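Local structure of OmpT protein (Vibrio cholerae serotype O1, 6EHD) at residues V68-I72 with F84-W88; G211-A217 with E230-A236; N47-A51 with V75-F79. The protein forms a porin barrel of the outer membrane and probably acts as a non-specific diffusion channel for ions and other small solutes. The protein carries 1 engineered substitution. The contacts are given in a common frame with arbitrary orientation. Numbering follows the deposited sequence.

Contacts 2 and 3 pair neighbouring strands of the sheet that curls into the porin barrel; contact 1 begins on it and follows the chain as it leaves at G85-K86. Contacts 1 and 3 share strand 67-77, with centres about 21 Å apart on the same side of the chain's centre. Contact 2 lies across that centre from contact 1, about 28 Å between centres and 12 Å between nearest atoms; its centre is about 36 Å from that of contact 3. Detergent molecules touch each of them. D12, F13 and W325, which bind Ca(2+) in a crystal structure of this protein, carry none here. Contact 1 is nearest, R69 and W325 side chains about 11 Å apart, too far to touch.

Contact 1: residues V68-I72 with F84-W88; sequences VRNHI and FGKQW. With C8E ((hydroxyethyloxy)tri(ethyloxy)octane), chain D.
K86, W88 and N70 bury the most surface where two chain segments, their end-to-end directions 127° apart, pair briefly and then part. H71 and K86 form an antiparallel hydrogen-bonded pair, with H71 N donating to K86 O at 2.9 Å and K86 N to H71 O at 3.0 Å; I72 and G85 follow as a non-hydrogen-bonded pair, CA to CA 5.0 Å. G85 has phi/psi 121/-149, and a CB there would clash with H71 O. K86 is all-trans and runs back along 68-70, so that its NZ donates to V68 O at 2.8 Å. Its own carbonyl also meets N70, CA to K86 O 3.2 Å, in a CA-H...O contact.

N70 (chi1 near -90°) holds its amide by donating ND2 to R69 O at 2.8 Å, and the same ND2 lies over one face of the W88 indole, 3.5 Å from W88 CE2. W88 (chi1 m) in turn sets CZ2 over the R69 guanidinium, 3.6 Å from R69 NH1. One water accepts from R69 NH1 (3.1 Å) and W88 NE1 (2.9 Å); another donates to N70 OD1 (2.7 Å) and accepts from W88 N (2.9 Å). R69 also forms salt bridges with E57 and D303. R69 and N70 both face E57, making a classic beta bulge, while 84-88 turns a corner at G85 and K86, consistent with the porin feature in which loop L3 leaves the barrel wall and folds into the channel.

Contact 2: residues G211-A217 with E230-A236; sequences GVTYYNA and EDAISVA. With C8E ((hydroxyethyloxy)tri(ethyloxy)octane), chain J; C8E ((hydroxyethyloxy)tri(ethyloxy)octane), chain K.
Strands 211-217 and 230-236 run antiparallel at 167°, axes 4.8 Å apart, in a register that pairs G211 with A236, T213 with S234, Y215 with A232 and A217 with E230. Each of these pairs has two backbone N-H...O bonds, among them G211 N to A236 O and E230 N to A217 O, both 2.8 Å. On the face with V212, Y214, I233 and V235, the side chains lie side by side: V212 CG2 is 4.3 Å from V235 CG1, and Y214 (chi1 m) leans over so that I233 CD1 fits more closely against its ring edge, 3.8 Å from Y214 CE1. A detergent ether oxygen, O15, lies over one face of that ring, as befits the membrane-facing surface of a porin beta hairpin. The opposite face looks into the barrel and is built mostly from small residues. G211, without a side chain, leaves a hollow beside A236. Small A232 leaves room for Y215, which projects from this face, its CB 4.2 Å from A232 CB while its ring swings away and its hydroxyl bonds Y152. The E230 side chain extends past A217, whose CB is 3.7 Å from E230 OE1, to a salt bridge with R109. A water donates to T213 O at 3.0 Å and lies 2.7 Å from S234 OG.

Contact 3: residues N47-A51 with V75-F79; sequences NDSLA and VKTNF. With C8E ((hydroxyethyloxy)tri(ethyloxy)octane), chain C.
Segments 47-51 and 75-79 run antiparallel, end-to-end directions 156° apart, at the open end of the porin beta hairpin formed by strands 50-59 and 67-77, where the barrel wall gives way to short turns, probably on the periplasmic side. N47 to L50 is a type I turn, closed by L50 N to N47 O at 3.1 Å. A51 and K76 form a hydrogen-bonded pair: A51 N to K76 O and K76 N to A51 O are both 2.9 Å.

Local turns shape each segment: N47 OD1 accepts from S49 N at 2.9 Å (an Asx turn), and T77 OG1 from F79 N at 3.0 Å (an ST turn), besides bonding G80. L50 (chi1 t, chi2 p) packs its CD1 3.9 Å from V75 CG1. Beyond A51-K76, toward the turns, regular backbone bonding ends and side chains and water join the segments. N78 (chi1 m) donates ND2 to S49 OG at 3.0 Å. A water that donates to S49 O at 2.8 Å accepts from N78 N at 2.7 Å, and K76 NZ makes a weak hydrogen bond to detergent O15 at 3.4 Å.

Contact 1: residues V68-I72 with F84-W88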
loop_
_atom_site.group_PDB
_atom_site.type_symbol
_atom_site.label_atom_id
_atom_site.label_comp_id
_atom_site.label_asym_id
_atom_site.label_seq_id
_atom_site.Cartn_x
_atom_site.Cartn_y
_atom_site.Cartn_z
ATOM N N VAL A 68 -1.970 12.295 13.605
ATOM C CA VAL A 68 -1.895 12.798 12.214
ATOM C C VAL A 68 -1.474 11.682 11.260
ATOM O O VAL A 68 -0.407 11.044 11.459
ATOM C CB VAL A 68 -0.840 13.933 12.114
ATOM C CG1 VAL A 68 -0.756 14.411 10.658
ATOM C CG2 VAL A 68 -1.291 15.087 13.013
ATOM N N ARG A 69 -2.301 11.400 10.245
ATOM C CA ARG A 69 -1.935 10.329 9.255
ATOM C C ARG A 69 -1.100 10.899 8.102
ATOM O O ARG A 69 -0.111 10.276 7.666
ATOM C CB ARG A 69 -3.210 9.622 8.651
ATOM C CG ARG A 69 -3.746 8.523 9.585
ATOM C CD ARG A 69 -5.164 8.092 9.120
ATOM N NE ARG A 69 -5.264 7.533 7.769
ATOM C CZ ARG A 69 -5.043 6.268 7.428
ATOM N NH1 ARG A 69 -5.225 5.897 6.180
ATOM N NH2 ARG A 69 -4.634 5.376 8.290
ATOM N N ASN A 70 -1.580 12.030 7.560
ATOM C CA ASN A 70 -0.880 12.786 6.469
ATOM C C ASN A 70 -0.962 14.267 6.800
ATOM O O ASN A 70 -1.977 14.713 7.355
ATOM C CB ASN A 70 -1.607 12.605 5.133
ATOM C CG ASN A 70 -1.092 11.357 4.295
ATOM O OD1 ASN A 70 -1.363 11.318 3.122
ATOM N ND2 ASN A 70 -0.343 10.428 4.870
ATOM N N HIS A 71 0.039 15.043 6.318
ATOM C CA HIS A 71 0.037 16.523 6.462
ATOM C C HIS A 71 0.888 17.082 5.295
ATOM O O HIS A 71 2.088 16.805 5.209
ATOM C CB HIS A 71 0.636 16.874 7.844
ATOM C CG HIS A 71 0.583 18.336 8.193
ATOM N ND1 HIS A 71 1.125 18.844 9.362
ATOM C CD2 HIS A 71 0.090 19.405 7.521
ATOM C CE1 HIS A 71 0.964 20.157 9.395
ATOM N NE2 HIS A 71 0.315 20.523 8.304
ATOM N N ILE A 72 0.219 17.775 4.391
ATOM C CA ILE A 72 0.763 18.055 3.064
ATOM C C ILE A 72 0.602 19.540 2.710
ATOM O O ILE A 72 -0.487 20.123 2.873
ATOM C CB ILE A 72 0.009 17.193 1.986
ATOM C CG1 ILE A 72 0.112 15.711 2.322
ATOM C CG2 ILE A 72 0.619 17.358 0.617
ATOM C CD1 ILE A 72 -0.706 14.758 1.414
ATOM N N PHE A 84 4.929 18.326 -0.271
ATOM C CA PHE A 84 5.863 18.239 0.885
ATOM C C PHE A 84 5.157 17.875 2.173
ATOM O O PHE A 84 4.083 18.458 2.490
ATOM C CB PHE A 84 6.561 19.696 1.120
ATOM C CG PHE A 84 7.254 20.275 -0.119
ATOM C CD1 PHE A 84 6.539 20.937 -1.090
ATOM C CD2 PHE A 84 8.612 20.175 -0.270
ATOM C CE1 PHE A 84 7.159 21.410 -2.225
ATOM C CE2 PHE A 84 9.260 20.664 -1.417
ATOM C CZ PHE A 84 8.532 21.246 -2.396
ATOM N N GLY A 85 5.847 17.076 3.002
ATOM C CA GLY A 85 5.419 16.735 4.393
ATOM C C GLY A 85 5.231 15.223 4.642
ATOM O O GLY A 85 5.905 14.401 4.016
ATOM N N LYS A 86 4.309 14.861 5.530
ATOM C CA LYS A 86 4.122 13.455 6.025
ATOM C C LYS A 86 3.114 12.808 5.045
ATOM O O LYS A 86 1.942 13.252 4.959
ATOM C CB LYS A 86 3.550 13.455 7.434
ATOM C CG LYS A 86 3.333 12.063 7.984
ATOM C CD LYS A 86 2.800 12.034 9.420
ATOM C CE LYS A 86 2.977 10.603 9.961
ATOM N NZ LYS A 86 2.359 10.413 11.290
ATOM N N GLN A 87 3.585 11.794 4.270
ATOM C CA GLN A 87 2.833 11.276 3.122
ATOM C C GLN A 87 2.984 9.753 2.991
ATOM O O GLN A 87 4.011 9.178 3.403
ATOM C CB GLN A 87 3.404 11.944 1.819
ATOM C CG GLN A 87 3.141 13.447 1.755
ATOM C CD GLN A 87 3.770 14.150 0.609
ATOM O OE1 GLN A 87 3.127 14.343 -0.458
ATOM N NE2 GLN A 87 5.069 14.615 0.810
ATOM N N TRP A 88 2.040 9.130 2.305
ATOM C CA TRP A 88 2.257 7.705 1.869
ATOM C C TRP A 88 3.404 7.670 0.829
ATOM O O TRP A 88 3.585 8.696 0.099
ATOM C CB TRP A 88 0.991 7.076 1.313
ATOM C CG TRP A 88 -0.214 7.189 2.204
ATOM C CD1 TRP A 88 -1.410 7.743 1.845
ATOM C CD2 TRP A 88 -0.285 6.949 3.601
ATOM N NE1 TRP A 88 -2.244 7.771 2.915
ATOM C CE2 TRP A 88 -1.578 7.287 4.010
ATOM C CE3 TRP A 88 0.635 6.473 4.571
ATOM C CZ2 TRP A 88 -1.998 7.175 5.345
ATOM C CZ3 TRP A 88 0.211 6.339 5.899
ATOM C CH2 TRP A 88 -1.090 6.689 6.268
HETATM C C1 C8E D . 7.223 24.863 0.657
HETATM C C2 C8E D . 7.196 24.341 2.091
HETATM C C3 C8E D . 8.536 23.840 2.633
HETATM C C4 C8E D . 8.496 22.463 3.332
HETATM C C5 C8E D . 8.129 22.481 4.819
HETATM C C6 C8E D . 7.307 21.258 5.288
HETATM C C7 C8E D . 5.793 21.336 5.009
HETATM C C8 C8E D . 4.883 21.050 6.190
HETATM O O9 C8E D . 4.118 19.844 5.985
HETATM O O HOH W 1 -5.031 7.810 3.774
HETATM O O HOH W 2 0.095 10.803 0.855
#

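Contact 2: residues G211-A217 with E230-A236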
loop_
_atom_site.group_PDB
_atom_site.type_symbol
_atom_site.label_atom_id
_atom_site.label_comp_id
_atom_site.label_asym_id
_atom_site.label_seq_id
_atom_site.Cartn_x
_atom_site.Cartn_y
_atom_site.Cartn_z
ATOM N N GLY A 211 -5.597 -8.143 -13.946
ATOM C CA GLY A 211 -4.297 -7.554 -13.723
ATOM C C GLY A 211 -3.222 -8.571 -13.374
ATOM O O GLY A 211 -3.490 -9.573 -12.658
ATOM N N VAL A 212 -1.986 -8.252 -13.784
ATOM C CA VAL A 212 -0.809 -9.012 -13.429
ATOM C C VAL A 212 0.306 -8.079 -13.006
ATOM O O VAL A 212 0.619 -7.110 -13.707
ATOM C CB VAL A 212 -0.300 -9.954 -14.622
ATOM C CG1 VAL A 212 0.953 -10.700 -14.216
ATOM C CG2 VAL A 212 -1.425 -10.854 -15.067
ATOM N N THR A 213 0.993 -8.401 -11.889
ATOM C CA THR A 213 2.186 -7.683 -11.438
ATOM C C THR A 213 3.346 -8.670 -11.136
ATOM O O THR A 213 3.157 -9.713 -10.430
ATOM C CB THR A 213 1.966 -6.853 -10.138
ATOM O OG1 THR A 213 0.938 -5.858 -10.326
ATOM C CG2 THR A 213 3.287 -6.240 -9.609
ATOM N N TYR A 214 4.524 -8.361 -11.738
ATOM C CA TYR A 214 5.767 -8.970 -11.342
ATOM C C TYR A 214 6.532 -8.046 -10.386
ATOM O O TYR A 214 6.700 -6.832 -10.691
ATOM C CB TYR A 214 6.618 -9.214 -12.601
ATOM C CG TYR A 214 6.134 -10.151 -13.688
ATOM C CD1 TYR A 214 5.217 -11.186 -13.432
ATOM C CD2 TYR A 214 6.746 -10.144 -14.973
ATOM C CE1 TYR A 214 4.762 -12.057 -14.436
ATOM C CE2 TYR A 214 6.363 -11.068 -15.931
ATOM C CZ TYR A 214 5.424 -12.093 -15.643
ATOM O OH TYR A 214 5.073 -13.050 -16.608
ATOM N N TYR A 215 7.090 -8.536 -9.297
ATOM C CA TYR A 215 7.932 -7.739 -8.403
ATOM C C TYR A 215 9.235 -8.561 -8.093
ATOM O O TYR A 215 9.207 -9.788 -7.924
ATOM C CB TYR A 215 7.215 -7.397 -6.980
ATOM C CG TYR A 215 6.997 -5.948 -6.683
ATOM C CD1 TYR A 215 8.077 -5.124 -6.221
ATOM C CD2 TYR A 215 5.749 -5.331 -6.830
ATOM C CE1 TYR A 215 7.909 -3.779 -5.959
ATOM C CE2 TYR A 215 5.550 -3.988 -6.561
ATOM C CZ TYR A 215 6.626 -3.171 -6.170
ATOM O OH TYR A 215 6.455 -1.804 -5.924
ATOM N N ASN A 216 10.350 -7.873 -8.019
ATOM C CA ASN A 216 11.570 -8.386 -7.389
ATOM C C ASN A 216 11.951 -7.448 -6.236
ATOM O O ASN A 216 11.810 -6.218 -6.335
ATOM C CB ASN A 216 12.782 -8.416 -8.351
ATOM C CG ASN A 216 12.872 -9.712 -9.224
ATOM O OD1 ASN A 216 12.381 -10.864 -8.898
ATOM N ND2 ASN A 216 13.577 -9.555 -10.339
ATOM N N ALA A 217 12.542 -8.039 -5.202
ATOM C CA ALA A 217 13.204 -7.233 -4.188
ATOM C C ALA A 217 14.482 -7.942 -3.707
ATOM O O ALA A 217 14.580 -9.173 -3.791
ATOM C CB ALA A 217 12.330 -6.937 -2.987
ATOM N N GLU A 230 13.740 -11.798 -3.365
ATOM C CA GLU A 230 12.332 -12.236 -3.493
ATOM C C GLU A 230 11.879 -12.092 -4.957
ATOM O O GLU A 230 12.140 -11.042 -5.578
ATOM C CB GLU A 230 11.447 -11.314 -2.606
ATOM C CG GLU A 230 11.709 -11.352 -1.131
ATOM C CD GLU A 230 10.754 -10.410 -0.349
ATOM O OE1 GLU A 230 10.653 -9.224 -0.675
ATOM O OE2 GLU A 230 10.088 -10.876 0.595
ATOM N N ASP A 231 11.195 -13.101 -5.474
ATOM C CA ASP A 231 10.595 -13.077 -6.822
ATOM C C ASP A 231 9.068 -13.287 -6.610
ATOM O O ASP A 231 8.627 -14.352 -6.006
ATOM C CB ASP A 231 11.119 -14.309 -7.634
ATOM C CG ASP A 231 12.662 -14.350 -7.813
ATOM O OD1 ASP A 231 13.408 -13.333 -7.698
ATOM O OD2 ASP A 231 13.084 -15.447 -8.276
ATOM N N ALA A 232 8.217 -12.391 -7.181
ATOM C CA ALA A 232 6.776 -12.416 -6.831
ATOM C C ALA A 232 5.890 -12.207 -8.055
ATOM O O ALA A 232 6.267 -11.398 -8.955
ATOM C CB ALA A 232 6.488 -11.316 -5.783
ATOM N N ILE A 233 4.788 -12.956 -8.110
ATOM C CA ILE A 233 3.779 -12.780 -9.138
ATOM C C ILE A 233 2.392 -12.650 -8.435
ATOM O O ILE A 233 2.068 -13.423 -7.526
ATOM C CB ILE A 233 3.766 -13.896 -10.191
ATOM C CG1 ILE A 233 2.751 -13.592 -11.295
ATOM C CG2 ILE A 233 3.507 -15.268 -9.563
ATOM C CD1 ILE A 233 2.683 -14.575 -12.475
ATOM N N SER A 234 1.577 -11.706 -8.934
ATOM C CA SER A 234 0.192 -11.486 -8.510
ATOM C C SER A 234 -0.695 -11.464 -9.777
ATOM O O SER A 234 -0.400 -10.750 -10.772
ATOM C CB SER A 234 0.071 -10.128 -7.756
ATOM O OG SER A 234 0.976 -10.067 -6.652
ATOM N N VAL A 235 -1.744 -12.310 -9.783
ATOM C CA VAL A 235 -2.730 -12.457 -10.884
ATOM C C VAL A 235 -4.106 -12.251 -10.251
ATOM O O VAL A 235 -4.504 -13.049 -9.412
ATOM C CB VAL A 235 -2.659 -13.844 -11.558
ATOM C CG1 VAL A 235 -3.524 -13.807 -12.768
ATOM C CG2 VAL A 235 -1.256 -14.139 -11.949
ATOM N N ALA A 236 -4.854 -11.269 -10.682
ATOM C CA ALA A 236 -6.118 -10.915 -9.962
ATOM C C ALA A 236 -7.127 -10.342 -10.953
ATOM O O ALA A 236 -6.804 -9.869 -12.044
ATOM C CB ALA A 236 -5.862 -9.926 -8.814
HETATM C C1 C8E J . 12.900 -3.540 -19.523
HETATM C C2 C8E J . 11.784 -2.931 -18.715
HETATM C C3 C8E J . 10.538 -2.830 -19.577
HETATM C C4 C8E J . 9.281 -3.008 -18.757
HETATM C C5 C8E J . 8.109 -2.263 -19.364
HETATM C C6 C8E J . 6.882 -3.098 -19.596
HETATM C C7 C8E J . 7.057 -4.416 -20.343
HETATM C C8 C8E J . 5.750 -4.744 -21.103
HETATM O O9 C8E J . 4.696 -4.794 -20.164
HETATM C C10 C8E J . 3.446 -5.367 -20.533
HETATM C C11 C8E J . 2.738 -5.539 -19.196
HETATM O O12 C8E J . 2.909 -6.893 -18.745
HETATM C C13 C8E J . 2.520 -7.110 -17.400
HETATM C C14 C8E J . 3.322 -8.251 -16.828
HETATM O O15 C8E J . 2.951 -9.558 -17.293
HETATM C C16 C8E J . 2.528 -9.824 -18.592
HETATM C C17 C8E J . 2.811 -11.294 -18.882
HETATM O O18 C8E J . 1.633 -12.015 -19.165
HETATM C C19 C8E J . 1.132 -11.830 -20.481
HETATM C C20 C8E J . -0.143 -12.627 -20.351
HETATM O O21 C8E J . -1.103 -12.089 -19.435
HETATM C C1 C8E K . 14.730 -2.909 -17.354
HETATM C C2 C8E K . 15.831 -2.442 -16.409
HETATM C C3 C8E K . 15.886 -3.313 -15.185
HETATM C C4 C8E K . 16.304 -2.497 -13.999
HETATM C C5 C8E K . 16.580 -3.404 -12.866
HETATM C C6 C8E K . 16.926 -2.642 -11.614
HETATM C C7 C8E K . 16.911 -3.671 -10.514
HETATM C C8 C8E K . 17.236 -3.162 -9.129
HETATM O O9 C8E K . 17.009 -4.306 -8.289
HETATM C C10 C8E K . 15.727 -4.390 -7.691
HETATM C C11 C8E K . 15.270 -5.844 -7.609
HETATM O O12 C8E K . 16.284 -6.613 -6.978
HETATM O O HOH W 3 3.531 -9.535 -7.505
#

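Contact 3: residues N47-A51 with V75-F79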
loop_
_atom_site.group_PDB
_atom_site.type_symbol
_atom_site.label_atom_id
_atom_site.label_comp_id
_atom_site.label_asym_id
_atom_site.label_seq_id
_atom_site.Cartn_x
_atom_site.Cartn_y
_atom_site.Cartn_z
ATOM N N ASN A 47 -3.726 30.994 -10.875
ATOM C CA ASN A 47 -4.074 31.160 -12.273
ATOM C C ASN A 47 -3.944 29.848 -13.072
ATOM O O ASN A 47 -3.695 28.801 -12.499
ATOM C CB ASN A 47 -3.283 32.329 -12.913
ATOM C CG ASN A 47 -1.781 32.148 -12.890
ATOM O OD1 ASN A 47 -1.248 31.032 -12.954
ATOM N ND2 ASN A 47 -1.079 33.271 -12.863
ATOM N N ASP A 48 -4.174 29.930 -14.385
ATOM C CA ASP A 48 -3.965 28.871 -15.369
ATOM C C ASP A 48 -2.685 28.015 -15.158
ATOM O O ASP A 48 -2.636 26.854 -15.528
ATOM C CB ASP A 48 -3.847 29.535 -16.776
ATOM C CG ASP A 48 -4.988 30.558 -17.085
ATOM O OD1 ASP A 48 -5.085 31.638 -16.420
ATOM O OD2 ASP A 48 -5.772 30.284 -18.031
ATOM N N SER A 49 -1.644 28.646 -14.636
ATOM C CA SER A 49 -0.329 28.065 -14.467
ATOM C C SER A 49 0.082 27.701 -13.000
ATOM O O SER A 49 1.221 27.297 -12.771
ATOM C CB SER A 49 0.696 29.057 -15.059
ATOM O OG SER A 49 0.583 29.069 -16.472
ATOM N N LEU A 50 -0.787 27.875 -12.012
ATOM C CA LEU A 50 -0.312 27.697 -10.622
ATOM C C LEU A 50 -1.485 27.488 -9.669
ATOM O O LEU A 50 -2.438 28.337 -9.606
ATOM C CB LEU A 50 0.468 28.943 -10.165
ATOM C CG LEU A 50 0.921 28.960 -8.689
ATOM C CD1 LEU A 50 1.925 27.906 -8.332
ATOM C CD2 LEU A 50 1.521 30.306 -8.274
ATOM N N ALA A 51 -1.377 26.448 -8.847
ATOM C CA ALA A 51 -2.367 26.178 -7.776
ATOM C C ALA A 51 -1.692 25.673 -6.493
ATOM O O ALA A 51 -0.613 25.117 -6.536
ATOM C CB ALA A 51 -3.451 25.216 -8.296
ATOM N N VAL A 75 2.100 22.247 -4.423
ATOM C CA VAL A 75 2.275 23.296 -5.408
ATOM C C VAL A 75 2.159 22.678 -6.792
ATOM O O VAL A 75 3.046 21.906 -7.177
ATOM C CB VAL A 75 3.669 24.007 -5.269
ATOM C CG1 VAL A 75 3.697 25.157 -6.247
ATOM C CG2 VAL A 75 3.896 24.466 -3.839
ATOM N N LYS A 76 1.127 23.021 -7.527
ATOM C CA LYS A 76 0.919 22.517 -8.856
ATOM C C LYS A 76 1.229 23.589 -9.929
ATOM O O LYS A 76 0.654 24.668 -9.903
ATOM C CB LYS A 76 -0.551 22.043 -8.996
ATOM C CG LYS A 76 -0.877 21.449 -10.372
ATOM C CD LYS A 76 -2.082 20.497 -10.354
ATOM C CE LYS A 76 -2.236 19.723 -11.668
ATOM N NZ LYS A 76 -2.764 20.603 -12.739
ATOM N N THR A 77 2.043 23.221 -10.900
ATOM C CA THR A 77 2.614 24.089 -11.953
ATOM C C THR A 77 2.574 23.380 -13.298
ATOM O O THR A 77 2.352 22.145 -13.372
ATOM C CB THR A 77 4.119 24.387 -11.747
ATOM O OG1 THR A 77 4.963 23.255 -12.091
ATOM C CG2 THR A 77 4.482 24.743 -10.338
ATOM N N ASN A 78 2.887 24.117 -14.363
ATOM C CA ASN A 78 2.994 23.507 -15.686
ATOM C C ASN A 78 4.147 22.473 -15.850
ATOM O O ASN A 78 4.143 21.767 -16.836
ATOM C CB ASN A 78 3.149 24.609 -16.773
ATOM C CG ASN A 78 1.910 25.416 -16.962
ATOM O OD1 ASN A 78 0.770 24.934 -16.764
ATOM N ND2 ASN A 78 2.107 26.677 -17.378
ATOM N N PHE A 79 5.121 22.413 -14.948
ATOM C CA PHE A 79 6.185 21.447 -15.011
ATOM C C PHE A 79 6.014 20.299 -13.970
ATOM O O PHE A 79 6.967 19.547 -13.711
ATOM C CB PHE A 79 7.594 22.060 -14.958
ATOM C CG PHE A 79 7.808 23.143 -13.940
ATOM C CD1 PHE A 79 7.450 24.477 -14.227
ATOM C CD2 PHE A 79 8.505 22.877 -12.737
ATOM C CE1 PHE A 79 7.702 25.496 -13.298
ATOM C CE2 PHE A 79 8.768 23.905 -11.806
ATOM C CZ PHE A 79 8.362 25.211 -12.093
HETATM C C14 C8E C . -0.828 22.916 -14.813
HETATM O O15 C8E C . -1.160 23.543 -13.558
HETATM C C16 C8E C . -2.514 23.961 -13.572
HETATM C C17 C8E C . -2.961 24.886 -12.434
HETATM O O18 C8E C . -4.163 24.349 -11.851
HETATM C C19 C8E C . -5.390 24.688 -12.511
HETATM O O HOH W 4 -1.379 25.970 -17.696
HETATM O O HOH W 5 3.603 26.686 -14.078
#